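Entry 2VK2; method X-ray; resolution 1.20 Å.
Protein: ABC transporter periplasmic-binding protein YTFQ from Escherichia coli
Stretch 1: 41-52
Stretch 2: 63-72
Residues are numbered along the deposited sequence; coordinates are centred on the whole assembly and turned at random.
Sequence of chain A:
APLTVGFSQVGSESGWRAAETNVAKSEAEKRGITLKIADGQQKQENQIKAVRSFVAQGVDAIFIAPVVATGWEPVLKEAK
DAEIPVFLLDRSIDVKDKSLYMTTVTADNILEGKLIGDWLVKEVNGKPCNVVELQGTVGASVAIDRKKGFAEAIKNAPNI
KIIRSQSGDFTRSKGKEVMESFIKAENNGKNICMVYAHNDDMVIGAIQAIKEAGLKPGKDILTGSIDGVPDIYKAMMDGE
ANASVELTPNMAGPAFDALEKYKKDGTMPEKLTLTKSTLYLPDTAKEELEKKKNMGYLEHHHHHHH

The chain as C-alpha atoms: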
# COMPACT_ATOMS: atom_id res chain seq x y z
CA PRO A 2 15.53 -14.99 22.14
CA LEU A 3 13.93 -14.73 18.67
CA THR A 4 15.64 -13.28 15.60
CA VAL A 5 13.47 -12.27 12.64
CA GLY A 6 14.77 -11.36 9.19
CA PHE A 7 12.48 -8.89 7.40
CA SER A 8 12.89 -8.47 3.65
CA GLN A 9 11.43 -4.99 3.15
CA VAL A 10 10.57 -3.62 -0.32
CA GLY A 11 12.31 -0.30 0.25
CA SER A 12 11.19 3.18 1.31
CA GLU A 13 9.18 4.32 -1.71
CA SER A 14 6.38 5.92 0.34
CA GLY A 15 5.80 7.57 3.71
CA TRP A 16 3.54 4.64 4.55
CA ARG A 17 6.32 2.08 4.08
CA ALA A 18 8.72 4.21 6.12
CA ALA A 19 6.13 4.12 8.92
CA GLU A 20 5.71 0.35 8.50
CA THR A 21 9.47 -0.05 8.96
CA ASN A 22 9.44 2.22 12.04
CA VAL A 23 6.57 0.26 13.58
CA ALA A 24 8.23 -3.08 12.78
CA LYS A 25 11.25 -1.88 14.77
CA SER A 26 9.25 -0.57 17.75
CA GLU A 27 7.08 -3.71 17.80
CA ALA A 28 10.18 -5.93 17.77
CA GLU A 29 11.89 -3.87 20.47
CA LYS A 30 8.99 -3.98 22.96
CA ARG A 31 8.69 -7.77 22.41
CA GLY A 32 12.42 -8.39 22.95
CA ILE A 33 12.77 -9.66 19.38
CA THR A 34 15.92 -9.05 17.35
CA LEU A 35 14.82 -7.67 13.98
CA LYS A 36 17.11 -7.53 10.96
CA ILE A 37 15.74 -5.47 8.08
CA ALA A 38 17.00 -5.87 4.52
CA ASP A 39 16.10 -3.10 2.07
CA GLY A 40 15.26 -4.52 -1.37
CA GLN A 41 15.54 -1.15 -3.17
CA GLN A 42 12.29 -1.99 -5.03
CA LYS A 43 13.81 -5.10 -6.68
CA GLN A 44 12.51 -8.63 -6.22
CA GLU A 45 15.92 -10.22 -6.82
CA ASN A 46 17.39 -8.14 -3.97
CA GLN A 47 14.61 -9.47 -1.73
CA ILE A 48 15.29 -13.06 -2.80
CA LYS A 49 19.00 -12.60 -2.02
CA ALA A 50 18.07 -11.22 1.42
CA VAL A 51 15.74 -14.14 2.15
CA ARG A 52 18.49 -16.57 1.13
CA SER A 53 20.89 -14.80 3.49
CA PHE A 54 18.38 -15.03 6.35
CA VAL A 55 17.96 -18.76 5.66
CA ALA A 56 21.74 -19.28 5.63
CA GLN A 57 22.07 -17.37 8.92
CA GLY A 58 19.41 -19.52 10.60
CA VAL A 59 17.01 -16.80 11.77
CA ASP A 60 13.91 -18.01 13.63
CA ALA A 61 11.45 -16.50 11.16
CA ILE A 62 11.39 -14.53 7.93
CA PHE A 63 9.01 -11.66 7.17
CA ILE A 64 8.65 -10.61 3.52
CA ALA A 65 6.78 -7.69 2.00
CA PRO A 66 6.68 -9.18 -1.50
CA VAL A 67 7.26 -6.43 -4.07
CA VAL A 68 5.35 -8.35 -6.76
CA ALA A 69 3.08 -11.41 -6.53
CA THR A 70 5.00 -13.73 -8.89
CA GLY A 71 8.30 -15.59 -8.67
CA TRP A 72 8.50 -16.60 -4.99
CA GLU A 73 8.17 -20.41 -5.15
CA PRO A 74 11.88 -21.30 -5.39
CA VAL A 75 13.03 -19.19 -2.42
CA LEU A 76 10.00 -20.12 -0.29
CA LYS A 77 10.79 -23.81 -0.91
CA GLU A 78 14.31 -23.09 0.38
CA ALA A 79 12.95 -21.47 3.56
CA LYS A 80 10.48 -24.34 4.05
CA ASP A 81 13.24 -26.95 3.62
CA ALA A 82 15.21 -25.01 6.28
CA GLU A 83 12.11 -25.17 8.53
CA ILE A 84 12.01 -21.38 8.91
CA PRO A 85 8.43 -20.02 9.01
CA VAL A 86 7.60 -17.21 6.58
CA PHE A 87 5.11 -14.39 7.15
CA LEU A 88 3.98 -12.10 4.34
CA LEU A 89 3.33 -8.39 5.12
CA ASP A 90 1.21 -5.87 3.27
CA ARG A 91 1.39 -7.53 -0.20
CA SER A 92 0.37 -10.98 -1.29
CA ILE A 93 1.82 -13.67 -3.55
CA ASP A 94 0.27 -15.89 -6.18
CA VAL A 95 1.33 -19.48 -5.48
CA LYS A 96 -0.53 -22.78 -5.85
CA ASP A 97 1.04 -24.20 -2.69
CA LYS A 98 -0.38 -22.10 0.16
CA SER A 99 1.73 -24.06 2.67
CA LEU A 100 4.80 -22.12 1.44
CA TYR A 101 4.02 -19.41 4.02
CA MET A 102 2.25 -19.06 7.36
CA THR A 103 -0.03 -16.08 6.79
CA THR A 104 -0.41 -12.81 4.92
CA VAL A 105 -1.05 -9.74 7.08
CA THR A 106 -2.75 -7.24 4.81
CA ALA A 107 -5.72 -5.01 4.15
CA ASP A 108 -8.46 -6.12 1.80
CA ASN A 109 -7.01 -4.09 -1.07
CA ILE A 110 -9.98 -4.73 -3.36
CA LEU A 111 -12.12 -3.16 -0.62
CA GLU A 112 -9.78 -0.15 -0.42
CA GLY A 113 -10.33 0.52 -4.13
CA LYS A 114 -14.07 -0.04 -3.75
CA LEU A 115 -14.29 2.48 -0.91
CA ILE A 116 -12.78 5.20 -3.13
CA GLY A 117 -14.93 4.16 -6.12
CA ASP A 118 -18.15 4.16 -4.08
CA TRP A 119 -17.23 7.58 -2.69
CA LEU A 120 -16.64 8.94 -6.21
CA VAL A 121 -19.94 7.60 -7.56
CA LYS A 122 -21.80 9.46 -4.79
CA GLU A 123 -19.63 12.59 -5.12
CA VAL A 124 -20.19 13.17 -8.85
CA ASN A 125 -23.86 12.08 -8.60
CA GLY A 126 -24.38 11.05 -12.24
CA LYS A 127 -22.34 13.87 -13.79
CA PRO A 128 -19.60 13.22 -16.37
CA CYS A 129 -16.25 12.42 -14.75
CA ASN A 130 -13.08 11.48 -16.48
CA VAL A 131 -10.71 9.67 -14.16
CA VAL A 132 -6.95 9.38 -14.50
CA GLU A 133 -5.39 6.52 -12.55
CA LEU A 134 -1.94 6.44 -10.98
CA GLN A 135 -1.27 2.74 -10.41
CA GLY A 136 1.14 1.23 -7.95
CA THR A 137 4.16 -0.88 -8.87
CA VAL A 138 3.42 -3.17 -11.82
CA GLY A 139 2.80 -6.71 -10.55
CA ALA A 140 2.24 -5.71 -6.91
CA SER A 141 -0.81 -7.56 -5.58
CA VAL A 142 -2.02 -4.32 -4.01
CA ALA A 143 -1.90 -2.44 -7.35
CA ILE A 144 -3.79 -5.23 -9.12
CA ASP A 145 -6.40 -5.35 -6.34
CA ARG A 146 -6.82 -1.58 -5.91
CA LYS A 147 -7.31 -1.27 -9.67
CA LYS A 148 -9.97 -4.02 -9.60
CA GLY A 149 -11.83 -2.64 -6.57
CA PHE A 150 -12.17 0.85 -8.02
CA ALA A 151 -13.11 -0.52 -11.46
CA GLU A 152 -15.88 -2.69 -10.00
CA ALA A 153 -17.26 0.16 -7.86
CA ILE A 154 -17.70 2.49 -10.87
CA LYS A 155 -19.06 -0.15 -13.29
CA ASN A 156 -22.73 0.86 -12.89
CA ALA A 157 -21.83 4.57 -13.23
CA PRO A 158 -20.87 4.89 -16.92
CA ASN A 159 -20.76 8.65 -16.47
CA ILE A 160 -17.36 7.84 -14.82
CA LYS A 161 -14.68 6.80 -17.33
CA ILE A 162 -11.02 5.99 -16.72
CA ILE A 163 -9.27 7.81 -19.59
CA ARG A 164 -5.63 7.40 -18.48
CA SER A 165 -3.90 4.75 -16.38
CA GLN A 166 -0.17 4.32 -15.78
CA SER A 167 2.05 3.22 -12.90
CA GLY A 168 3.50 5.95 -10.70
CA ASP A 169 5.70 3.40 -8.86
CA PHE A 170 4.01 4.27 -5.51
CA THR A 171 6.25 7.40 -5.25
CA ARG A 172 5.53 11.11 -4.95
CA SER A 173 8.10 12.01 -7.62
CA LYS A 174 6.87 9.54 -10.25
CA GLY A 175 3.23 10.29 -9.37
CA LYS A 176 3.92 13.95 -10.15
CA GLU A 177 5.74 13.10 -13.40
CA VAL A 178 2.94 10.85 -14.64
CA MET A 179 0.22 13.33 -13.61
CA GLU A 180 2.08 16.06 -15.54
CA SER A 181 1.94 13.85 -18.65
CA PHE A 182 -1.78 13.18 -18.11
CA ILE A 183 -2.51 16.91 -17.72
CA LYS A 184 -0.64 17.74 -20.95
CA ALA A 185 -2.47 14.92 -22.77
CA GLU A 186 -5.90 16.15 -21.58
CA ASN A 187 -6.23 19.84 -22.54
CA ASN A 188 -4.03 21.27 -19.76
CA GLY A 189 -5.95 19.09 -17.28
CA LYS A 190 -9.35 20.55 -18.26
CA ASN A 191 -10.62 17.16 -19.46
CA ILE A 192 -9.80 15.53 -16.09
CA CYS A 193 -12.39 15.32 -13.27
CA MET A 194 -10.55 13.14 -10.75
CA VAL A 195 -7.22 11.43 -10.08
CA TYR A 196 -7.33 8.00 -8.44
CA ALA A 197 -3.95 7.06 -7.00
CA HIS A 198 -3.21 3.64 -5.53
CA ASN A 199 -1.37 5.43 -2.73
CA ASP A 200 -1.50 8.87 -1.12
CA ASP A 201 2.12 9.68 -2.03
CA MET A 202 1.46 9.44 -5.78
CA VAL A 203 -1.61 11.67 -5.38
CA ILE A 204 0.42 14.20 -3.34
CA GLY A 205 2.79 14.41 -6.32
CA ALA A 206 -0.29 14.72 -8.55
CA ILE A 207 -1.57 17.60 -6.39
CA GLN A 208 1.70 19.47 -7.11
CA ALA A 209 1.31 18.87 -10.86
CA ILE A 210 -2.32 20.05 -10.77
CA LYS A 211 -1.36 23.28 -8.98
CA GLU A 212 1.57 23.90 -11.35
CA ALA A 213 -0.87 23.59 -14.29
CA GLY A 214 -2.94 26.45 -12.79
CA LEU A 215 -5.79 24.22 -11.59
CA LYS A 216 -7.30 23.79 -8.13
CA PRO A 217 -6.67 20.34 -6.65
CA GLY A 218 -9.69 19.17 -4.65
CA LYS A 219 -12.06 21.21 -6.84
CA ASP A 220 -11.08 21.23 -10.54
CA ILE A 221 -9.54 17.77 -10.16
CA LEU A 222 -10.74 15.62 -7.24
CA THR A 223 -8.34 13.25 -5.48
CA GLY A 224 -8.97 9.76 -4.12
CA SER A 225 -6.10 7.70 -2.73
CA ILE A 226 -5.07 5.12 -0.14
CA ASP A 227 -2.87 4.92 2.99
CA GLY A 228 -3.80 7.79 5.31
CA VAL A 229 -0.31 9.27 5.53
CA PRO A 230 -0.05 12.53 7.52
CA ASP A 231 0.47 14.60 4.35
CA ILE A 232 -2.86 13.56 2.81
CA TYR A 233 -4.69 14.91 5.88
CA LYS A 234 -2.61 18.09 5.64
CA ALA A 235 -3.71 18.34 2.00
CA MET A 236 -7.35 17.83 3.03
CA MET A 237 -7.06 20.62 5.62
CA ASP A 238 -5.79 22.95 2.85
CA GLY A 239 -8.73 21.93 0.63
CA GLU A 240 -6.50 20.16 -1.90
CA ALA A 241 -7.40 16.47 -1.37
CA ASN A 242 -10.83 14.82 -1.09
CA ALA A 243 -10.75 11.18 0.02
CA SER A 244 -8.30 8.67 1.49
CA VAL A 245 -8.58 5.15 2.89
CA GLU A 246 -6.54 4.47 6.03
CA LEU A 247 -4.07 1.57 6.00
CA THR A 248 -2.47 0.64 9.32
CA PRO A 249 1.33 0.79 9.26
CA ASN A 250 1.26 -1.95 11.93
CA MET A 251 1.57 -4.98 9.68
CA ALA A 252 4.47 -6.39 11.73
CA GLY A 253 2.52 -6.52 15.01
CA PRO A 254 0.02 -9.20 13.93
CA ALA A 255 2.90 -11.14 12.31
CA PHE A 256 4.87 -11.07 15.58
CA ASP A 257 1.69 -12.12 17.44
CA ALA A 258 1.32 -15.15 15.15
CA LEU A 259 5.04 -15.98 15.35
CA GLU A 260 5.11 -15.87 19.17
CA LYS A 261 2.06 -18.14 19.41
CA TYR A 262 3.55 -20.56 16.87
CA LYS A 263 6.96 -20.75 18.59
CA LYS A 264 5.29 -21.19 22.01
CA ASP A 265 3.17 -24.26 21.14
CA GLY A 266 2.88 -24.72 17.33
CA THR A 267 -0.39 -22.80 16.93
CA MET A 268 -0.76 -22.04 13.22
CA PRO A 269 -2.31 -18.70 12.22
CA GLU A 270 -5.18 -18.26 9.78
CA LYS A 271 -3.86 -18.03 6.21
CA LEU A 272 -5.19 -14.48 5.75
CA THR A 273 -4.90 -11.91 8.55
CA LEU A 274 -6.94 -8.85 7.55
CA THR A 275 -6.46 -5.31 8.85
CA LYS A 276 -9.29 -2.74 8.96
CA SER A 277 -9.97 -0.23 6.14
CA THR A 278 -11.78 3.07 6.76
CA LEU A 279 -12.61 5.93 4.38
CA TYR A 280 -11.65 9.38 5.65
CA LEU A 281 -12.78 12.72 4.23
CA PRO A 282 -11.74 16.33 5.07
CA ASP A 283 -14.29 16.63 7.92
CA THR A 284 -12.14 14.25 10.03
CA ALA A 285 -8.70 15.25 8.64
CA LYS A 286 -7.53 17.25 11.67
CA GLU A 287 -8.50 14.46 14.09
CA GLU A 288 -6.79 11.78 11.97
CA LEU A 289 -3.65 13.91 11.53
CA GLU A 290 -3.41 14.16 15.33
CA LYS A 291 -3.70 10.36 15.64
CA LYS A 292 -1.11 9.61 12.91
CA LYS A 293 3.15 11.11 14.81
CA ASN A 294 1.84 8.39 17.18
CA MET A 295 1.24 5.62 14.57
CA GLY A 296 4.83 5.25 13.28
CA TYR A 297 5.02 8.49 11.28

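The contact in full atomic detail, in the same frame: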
# COMPACT_ATOMS: atom_id res chain seq x y z
N GLN A 41 15.38 -2.22 -2.17
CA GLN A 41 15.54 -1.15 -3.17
C GLN A 41 14.59 -1.35 -4.36
O GLN A 41 14.96 -1.12 -5.51
CB GLN A 41 17.00 -1.05 -3.62
CG GLN A 41 17.97 -0.72 -2.49
CD GLN A 41 19.42 -0.83 -2.90
OE1 GLN A 41 19.91 -1.91 -3.20
NE2 GLN A 41 20.12 0.30 -2.89
N GLN A 42 13.37 -1.79 -4.05
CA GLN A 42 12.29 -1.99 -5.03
C GLN A 42 12.48 -3.17 -5.98
O GLN A 42 11.69 -3.33 -6.91
CB GLN A 42 12.04 -0.71 -5.85
CG GLN A 42 11.79 0.53 -5.02
CD GLN A 42 10.57 0.40 -4.13
OE1 GLN A 42 9.48 0.10 -4.60
NE2 GLN A 42 10.76 0.61 -2.84
N LYS A 43 13.50 -4.00 -5.76
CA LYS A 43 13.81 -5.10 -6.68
C LYS A 43 13.61 -6.47 -6.06
O LYS A 43 14.21 -6.79 -5.04
CB LYS A 43 15.26 -4.98 -7.17
CG LYS A 43 15.58 -3.67 -7.87
CD LYS A 43 14.68 -3.42 -9.07
N GLN A 44 12.79 -7.29 -6.71
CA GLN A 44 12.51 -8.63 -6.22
C GLN A 44 13.77 -9.46 -6.02
O GLN A 44 13.88 -10.19 -5.04
CB GLN A 44 11.55 -9.36 -7.16
CG GLN A 44 11.26 -10.78 -6.71
CD GLN A 44 10.17 -11.43 -7.52
OE1 GLN A 44 9.96 -11.10 -8.68
NE2 GLN A 44 9.48 -12.38 -6.90
N GLU A 45 14.73 -9.38 -6.94
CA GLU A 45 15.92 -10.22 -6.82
C GLU A 45 16.75 -9.84 -5.59
O GLU A 45 17.36 -10.71 -4.98
CB GLU A 45 16.77 -10.20 -8.10
CG GLU A 45 17.89 -11.27 -8.13
CD GLU A 45 17.38 -12.71 -8.10
OE1 GLU A 45 16.18 -12.95 -8.32
OE2 GLU A 45 18.21 -13.61 -7.86
N ASN A 46 16.75 -8.56 -5.22
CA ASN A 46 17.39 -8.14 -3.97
C ASN A 46 16.69 -8.76 -2.76
O ASN A 46 17.35 -9.18 -1.81
CB ASN A 46 17.39 -6.62 -3.82
CG ASN A 46 18.32 -5.94 -4.81
OD1 ASN A 46 19.27 -6.53 -5.32
ND2 ASN A 46 18.06 -4.66 -5.06
N GLN A 47 15.37 -8.83 -2.80
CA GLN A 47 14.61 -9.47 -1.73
C GLN A 47 14.93 -10.96 -1.63
O GLN A 47 15.11 -11.48 -0.54
CB GLN A 47 13.11 -9.27 -1.93
CG GLN A 47 12.65 -7.82 -1.81
CD GLN A 47 11.16 -7.72 -1.61
OE1 GLN A 47 10.39 -7.78 -2.57
NE2 GLN A 47 10.73 -7.59 -0.36
N ILE A 48 14.99 -11.64 -2.77
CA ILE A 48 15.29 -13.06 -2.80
C ILE A 48 16.68 -13.32 -2.22
O ILE A 48 16.85 -14.24 -1.42
CB ILE A 48 15.14 -13.63 -4.23
CG1 ILE A 48 13.65 -13.68 -4.61
CG2 ILE A 48 15.76 -15.02 -4.34
CD1 ILE A 48 13.39 -13.96 -6.06
N LYS A 49 17.66 -12.51 -2.60
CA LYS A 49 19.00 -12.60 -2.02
C LYS A 49 18.97 -12.42 -0.50
O LYS A 49 19.65 -13.15 0.22
CB LYS A 49 19.93 -11.56 -2.64
CG LYS A 49 20.32 -11.85 -4.08
CD LYS A 49 21.02 -10.65 -4.69
CE LYS A 49 21.51 -10.94 -6.10
NZ LYS A 49 22.04 -9.70 -6.71
N ALA A 50 18.18 -11.46 -0.02
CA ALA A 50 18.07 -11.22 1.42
C ALA A 50 17.46 -12.41 2.14
O ALA A 50 17.94 -12.82 3.19
CB ALA A 50 17.26 -9.96 1.68
N VAL A 51 16.39 -12.97 1.57
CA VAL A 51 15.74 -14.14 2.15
C VAL A 51 16.71 -15.31 2.21
O VAL A 51 16.79 -15.99 3.23
CB VAL A 51 14.47 -14.52 1.36
CG1 VAL A 51 13.90 -15.84 1.85
CG2 VAL A 51 13.43 -13.41 1.48
N ARG A 52 17.47 -15.52 1.14
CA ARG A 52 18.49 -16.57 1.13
C ARG A 52 19.54 -16.37 2.20
O ARG A 52 19.98 -17.33 2.84
CB ARG A 52 19.14 -16.68 -0.25
CG ARG A 52 18.23 -17.36 -1.23
CD ARG A 52 18.81 -17.50 -2.61
NE ARG A 52 17.88 -18.25 -3.45
CZ ARG A 52 17.76 -18.14 -4.77
NH1 ARG A 52 18.50 -17.29 -5.46
NH2 ARG A 52 16.86 -18.89 -5.41
N PHE A 63 10.13 -12.49 7.60
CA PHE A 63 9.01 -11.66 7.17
C PHE A 63 9.37 -11.14 5.78
O PHE A 63 10.51 -10.73 5.55
CB PHE A 63 8.81 -10.47 8.10
CG PHE A 63 8.25 -10.79 9.47
CD1 PHE A 63 8.05 -12.10 9.92
CD2 PHE A 63 7.95 -9.75 10.34
CE1 PHE A 63 7.54 -12.34 11.19
CE2 PHE A 63 7.45 -9.99 11.61
CZ PHE A 63 7.24 -11.28 12.03
N ILE A 64 8.42 -11.15 4.86
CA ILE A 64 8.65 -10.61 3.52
C ILE A 64 7.48 -9.72 3.16
O ILE A 64 6.33 -10.12 3.32
CB ILE A 64 8.73 -11.71 2.44
CG1 ILE A 64 9.81 -12.75 2.77
CG2 ILE A 64 9.00 -11.10 1.07
CD1 ILE A 64 9.73 -13.99 1.89
N ALA A 65 7.77 -8.51 2.69
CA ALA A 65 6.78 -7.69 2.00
C ALA A 65 7.06 -7.89 0.51
O ALA A 65 7.98 -7.29 -0.02
CB ALA A 65 6.93 -6.23 2.40
N PRO A 66 6.30 -8.79 -0.14
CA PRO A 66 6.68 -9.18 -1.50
C PRO A 66 6.39 -8.10 -2.54
O PRO A 66 5.23 -7.75 -2.75
CB PRO A 66 5.82 -10.43 -1.76
CG PRO A 66 4.63 -10.24 -0.90
CD PRO A 66 5.09 -9.50 0.32
N VAL A 67 7.43 -7.59 -3.20
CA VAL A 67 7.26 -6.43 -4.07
C VAL A 67 6.25 -6.70 -5.18
O VAL A 67 5.40 -5.84 -5.47
CB VAL A 67 8.61 -5.92 -4.64
CG1 VAL A 67 9.30 -6.98 -5.49
CG2 VAL A 67 8.41 -4.62 -5.42
N VAL A 68 6.33 -7.88 -5.78
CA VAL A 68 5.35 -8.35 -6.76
C VAL A 68 4.84 -9.72 -6.34
O VAL A 68 5.41 -10.35 -5.44
CB VAL A 68 5.95 -8.42 -8.18
CG1 VAL A 68 6.40 -7.04 -8.64
CG2 VAL A 68 7.11 -9.42 -8.24
N ALA A 69 3.77 -10.19 -6.97
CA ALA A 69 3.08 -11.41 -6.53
C ALA A 69 3.70 -12.70 -7.07
O ALA A 69 3.48 -13.78 -6.50
CB ALA A 69 1.61 -11.35 -6.91
N THR A 70 4.45 -12.59 -8.17
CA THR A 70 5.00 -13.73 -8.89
C THR A 70 6.44 -14.01 -8.48
O THR A 70 7.12 -13.14 -7.95
CB THR A 70 5.01 -13.44 -10.41
OG1 THR A 70 5.69 -12.20 -10.65
CG2 THR A 70 3.59 -13.34 -10.95
N GLY A 71 6.89 -15.24 -8.75
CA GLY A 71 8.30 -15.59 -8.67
C GLY A 71 8.88 -15.99 -7.33
O GLY A 71 10.10 -16.03 -7.18
N TRP A 72 8.03 -16.31 -6.35
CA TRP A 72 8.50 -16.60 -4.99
C TRP A 72 8.67 -18.08 -4.66
O TRP A 72 9.27 -18.41 -3.64
CB TRP A 72 7.57 -15.96 -3.96
CG TRP A 72 7.61 -14.47 -4.04
CD1 TRP A 72 6.73 -13.68 -4.70
CD2 TRP A 72 8.60 -13.60 -3.47
NE1 TRP A 72 7.10 -12.36 -4.57
CE2 TRP A 72 8.24 -12.29 -3.82
CE3 TRP A 72 9.74 -13.81 -2.70
CZ2 TRP A 72 8.98 -11.18 -3.43
CZ3 TRP A 72 10.48 -12.70 -2.30
CH2 TRP A 72 10.10 -11.40 -2.67
O HOH W 1 8.35 -12.32 -10.54

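The contact packs the first turns of a helix, residues 44 to 52, against a strand end and the loop that follows it, residues 63 to 72. Its polar part rests on two glutamines one turn apart, whose amide groups bind backbone atoms of the loop.

Gln47 makes two direct hydrogen bonds across the contact. Its CA-to-CB bond points toward the loop, and its amide group binds the backbone on both sides of Pro66: Gln47 NE2 donates to Ala65 O at 2.8 Å, with a nearly straight angle of 172°, while Gln47 OE1 accepts from Val67 N at 3.0 Å. A carboxamide suits this buried place because it carries a donor and an acceptor without charge, so one side chain can pair with a carbonyl and an amide of the same backbone segment. NE2 has a further partner elsewhere in the structure.

Gln44 works differently. Its CA-to-CB bond points sideways, but with chi1 and chi2 both t the chain extends and its end comes nearer the loop. There Gln44 NE2 donates to Thr70 O at 2.7 Å, with an angle of 157°. A water extends the link: it donates to Gln44 OE1 at 2.7 Å, lies 2.7 Å from Thr70 OG1 in a hydrogen bond, and donates weakly to Thr70 O at 3.0 Å. The carbonyl of Thr70 is thus reached both directly and through solvent.

The indole of Trp72 lies among these side chains. Gln44 NE2 sits over one face of the ring, 3.3 Å from Trp72 CE2, whereas Gln47 OE1 approaches the edge, 3.6 Å from Trp72 CH2. Although Gln44 NE2 is also 3.3 Å from Trp72 NE1, both are donors and no hydrogen bond joins them. Trp72 NE1 instead donates to Val68 O at 2.8 Å, which ties the ring to its own loop. A tryptophan suits this position by offering a broad surface to the helix while its one polar atom is satisfied.

Van der Waals contacts complete the packing. Val67 points toward the helix, and Val67 CG1 lies 3.7 Å from Gln44 CB, so the aliphatic base of a polar side chain serves as a packing surface; Val67 CG2 sets a methyl group against a backbone carbonyl, 3.8 Å from Gln42 O. Further along the helix, Ile48 CG1 rests 4.0 Å from Trp72 CZ3. One turn beyond Gln47, Val51 CG2 meets Ile64 CD1 at 3.8 Å, joining the helix to the strand through two branched side chains that point toward each other's stretch.

Gly71 has a backbone reason for being glycine: its phi of 85° is positive, a region that residues with a side chain enter less readily. Space matters as well, since an ideal CB on Gly71 would point toward the helix and lie a tight 3.1 Å from Gln44 NE2. The absence of a side chain therefore leaves room for the amide that binds Thr70 O.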